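Local coordinates for JSC1_58120g3 ([Leptolyngbya] sp. JSC-1, PDB 6XHH), which is a cyanobacteriochrome GAF domain that binds a verdin-type bilin chromophore and absorbs far-red light in its dark state, probably serving as a light sensor, at residues E119-S123 / F124-S128. Residues are numbered along the deposited sequence; the frame is centred on the assembly and turned at random.
Sequences EALES and FEVKS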
ATOM      1  N   GLU A 119      -1.808  -5.863 -16.363  1.00 14.75           N
ATOM      2  CA  GLU A 119      -1.045  -5.024 -17.287  1.00 16.58           C
ATOM      3  C   GLU A 119      -0.712  -3.672 -16.658  1.00 13.14           C
ATOM      4  O   GLU A 119       0.390  -3.134 -16.842  1.00 15.63           O
ATOM      5  CB  GLU A 119      -1.839  -4.853 -18.585  1.00 18.19           C
ATOM      6  CG  GLU A 119      -1.114  -4.065 -19.657  1.00 23.90           C
ATOM      7  CD  GLU A 119      -2.021  -3.697 -20.819  1.00 34.95           C
ATOM      8  OE1 GLU A 119      -1.679  -2.758 -21.569  1.00 33.40           O
ATOM      9  OE2 GLU A 119      -3.079  -4.346 -20.980  1.00 48.40           O
ATOM     10  N   ALA A 120      -1.661  -3.114 -15.908  1.00 11.81           N
ATOM     11  CA  ALA A 120      -1.423  -1.879 -15.167  1.00 13.61           C
ATOM     12  C   ALA A 120      -0.277  -2.041 -14.172  1.00 15.09           C
ATOM     13  O   ALA A 120       0.605  -1.178 -14.079  1.00 16.14           O
ATOM     14  CB  ALA A 120      -2.704  -1.455 -14.446  1.00 13.84           C
ATOM     15  N   LEU A 121      -0.266  -3.150 -13.436  1.00 13.24           N
ATOM     16  CA  LEU A 121       0.827  -3.432 -12.510  1.00 11.92           C
ATOM     17  C   LEU A 121       2.160  -3.560 -13.240  1.00 15.83           C
ATOM     18  O   LEU A 121       3.173  -2.993 -12.810  1.00 14.56           O
ATOM     19  CB  LEU A 121       0.497  -4.703 -11.711  1.00 12.38           C
ATOM     20  CG  LEU A 121      -0.601  -4.517 -10.652  1.00 16.96           C
ATOM     21  CD1 LEU A 121      -1.250  -5.837 -10.226  1.00 15.87           C
ATOM     22  CD2 LEU A 121      -0.023  -3.795  -9.457  1.00 15.40           C
ATOM     23  N   GLU A 122       2.179  -4.289 -14.357  1.00 13.09           N
ATOM     24  CA  GLU A 122       3.383  -4.353 -15.180  1.00 15.53           C
ATOM     25  C   GLU A 122       3.844  -2.963 -15.607  1.00 15.38           C
ATOM     26  O   GLU A 122       5.050  -2.689 -15.650  1.00 18.66           O
ATOM     27  CB  GLU A 122       3.134  -5.238 -16.405  1.00 15.58           C
ATOM     28  CG  GLU A 122       3.154  -6.738 -16.120  1.00 15.81           C
ATOM     29  CD  GLU A 122       2.568  -7.535 -17.261  1.00 21.58           C
ATOM     30  OE1 GLU A 122       1.894  -6.923 -18.115  1.00 23.54           O
ATOM     31  OE2 GLU A 122       2.783  -8.762 -17.307  1.00 19.89           O
ATOM     32  N   SER A 123       2.903  -2.061 -15.916  1.00 13.22           N
ATOM     33  CA  SER A 123       3.306  -0.719 -16.333  1.00 15.55           C
ATOM     34  C   SER A 123       3.997   0.050 -15.217  1.00 19.06           C
ATOM     35  O   SER A 123       4.728   1.009 -15.503  1.00 19.19           O
ATOM     36  CB  SER A 123       2.100   0.078 -16.846  1.00 13.84           C
ATOM     37  OG  SER A 123       1.401   0.724 -15.790  1.00 16.65           O
ATOM     38  N   PHE A 124       3.785  -0.342 -13.960  1.00 13.28           N
ATOM     39  CA  PHE A 124       4.463   0.269 -12.830  1.00 19.70           C
ATOM     40  C   PHE A 124       5.617  -0.586 -12.322  1.00 17.06           C
ATOM     41  O   PHE A 124       6.186  -0.283 -11.263  1.00 16.08           O
ATOM     42  CB  PHE A 124       3.449   0.555 -11.721  1.00 13.53           C
ATOM     43  CG  PHE A 124       2.429   1.598 -12.108  1.00 15.76           C
ATOM     44  CD1 PHE A 124       2.829   2.890 -12.417  1.00 14.12           C
ATOM     45  CD2 PHE A 124       1.082   1.281 -12.198  1.00 21.14           C
ATOM     46  CE1 PHE A 124       1.908   3.843 -12.791  1.00 19.19           C
ATOM     47  CE2 PHE A 124       0.153   2.240 -12.574  1.00 17.75           C
ATOM     48  CZ  PHE A 124       0.569   3.520 -12.865  1.00 19.92           C
ATOM     49  N   GLU A 125       5.982  -1.633 -13.079  1.00 15.74           N
ATOM     50  CA  GLU A 125       7.119  -2.516 -12.802  1.00 12.28           C
ATOM     51  C   GLU A 125       6.894  -3.406 -11.579  1.00 16.60           C
ATOM     52  O   GLU A 125       7.853  -3.850 -10.949  1.00 19.00           O
ATOM     53  CB  GLU A 125       8.414  -1.728 -12.632  1.00 17.79           C
ATOM     54  CG  GLU A 125       8.636  -0.711 -13.722  1.00 17.73           C
ATOM     55  CD  GLU A 125      10.036  -0.182 -13.692  1.00 21.89           C
ATOM     56  OE1 GLU A 125      10.834  -0.573 -14.562  1.00 20.60           O
ATOM     57  OE2 GLU A 125      10.343   0.605 -12.786  1.00 21.82           O
ATOM     58  N   VAL A 126       5.641  -3.718 -11.256  1.00 14.05           N
ATOM     59  CA  VAL A 126       5.291  -4.458 -10.044  1.00 13.60           C
ATOM     60  C   VAL A 126       5.147  -5.941 -10.385  1.00 12.98           C
ATOM     61  O   VAL A 126       4.499  -6.287 -11.377  1.00 15.57           O
ATOM     62  CB  VAL A 126       3.987  -3.910  -9.429  1.00 12.40           C
ATOM     63  CG1 VAL A 126       3.526  -4.770  -8.242  1.00 14.21           C
ATOM     64  CG2 VAL A 126       4.134  -2.445  -9.003  1.00 11.60           C
ATOM     65  N   LYS A 127       5.735  -6.828  -9.557  1.00 13.00           N
ATOM     66  CA  LYS A 127       5.505  -8.269  -9.661  1.00 10.23           C
ATOM     67  C   LYS A 127       4.807  -8.869  -8.445  1.00 12.58           C
ATOM     68  O   LYS A 127       4.428 -10.048  -8.482  1.00 12.90           O
ATOM     69  CB  LYS A 127       6.829  -9.014  -9.885  1.00 15.16           C
ATOM     70  CG  LYS A 127       7.334  -8.927 -11.325  1.00 17.30           C
ATOM     71  CD  LYS A 127       8.529  -9.848 -11.518  1.00 20.86           C
ATOM     72  CE  LYS A 127       9.050  -9.767 -12.943  1.00 28.76           C
ATOM     73  NZ  LYS A 127       9.379  -8.361 -13.299  1.00 36.90           N
ATOM     74  N   SER A 128       4.596  -8.086  -7.392  1.00 10.16           N
ATOM     75  CA  SER A 128       4.045  -8.553  -6.128  1.00 11.70           C
ATOM     76  C   SER A 128       3.571  -7.315  -5.380  1.00 11.06           C
ATOM     77  O   SER A 128       4.257  -6.298  -5.408  1.00 11.06           O
ATOM     78  CB  SER A 128       5.124  -9.307  -5.341  1.00 12.13           C
ATOM     79  OG  SER A 128       4.721  -9.593  -4.008  1.00 11.93           O
TER
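Val-126 N and Glu-125 N both bond back to the last turn of helix 115-123, and together they define a Schellman motif. Val-126 N reaches Leu-121 O along a nearly straight bond, with an N-H...O angle of 168°. Glu-125 N meets Glu-122 O at 2.9 Å. Glu-125 is the C-prime residue; its positive phi turns the chain out of the helix toward strand 128-136. Leu-121 O accepts a second, more bent bond from Phe-124 N (136°), and the two donors approach from opposite faces of its carbonyl plane. Beneath this reversal lies the tight, apolar side: Leu-121 CD2 and Val-126 CG1 touch at 3.9 Å, both side chains being buried, with Phe-147 of strand 139-148 against the valine and Trp-68 against the leucine.

Ala-120 O approaches the Phe-124 ring obliquely, nearest to CD2 at 3.1 Å. Chi1 of -66° sets CG beside the backbone N, which swings the ring back along the helix end to this carbonyl. Trp-68 and Phe-51, the latter edge-to-face, add aromatic contacts, and Ala-120 itself touches the bound bilin, which places this cap at the chromophore pocket of the GAF domain. A serine in place of Phe-124 would probably open a gap beside Trp-68 and Phe-51 and leave one side of the Ala-120 carbonyl less shielded.

The outer side is looser, in that the glutamate side chains make little contact across the turn. CB of exposed Glu-122 is directed away from the turn; its OE2 is hydrogen-bonded to Tyr-93 OH, and Glu-125 OE2, likewise, bonds to Arg-61 N. Ser-123, also exposed, keeps its hydroxyl close to the backbone: OG donates to Ala-120 O at 2.7 Å and sits 3.6 Å above the plane of the Phe-124 ring, displaced toward its rim.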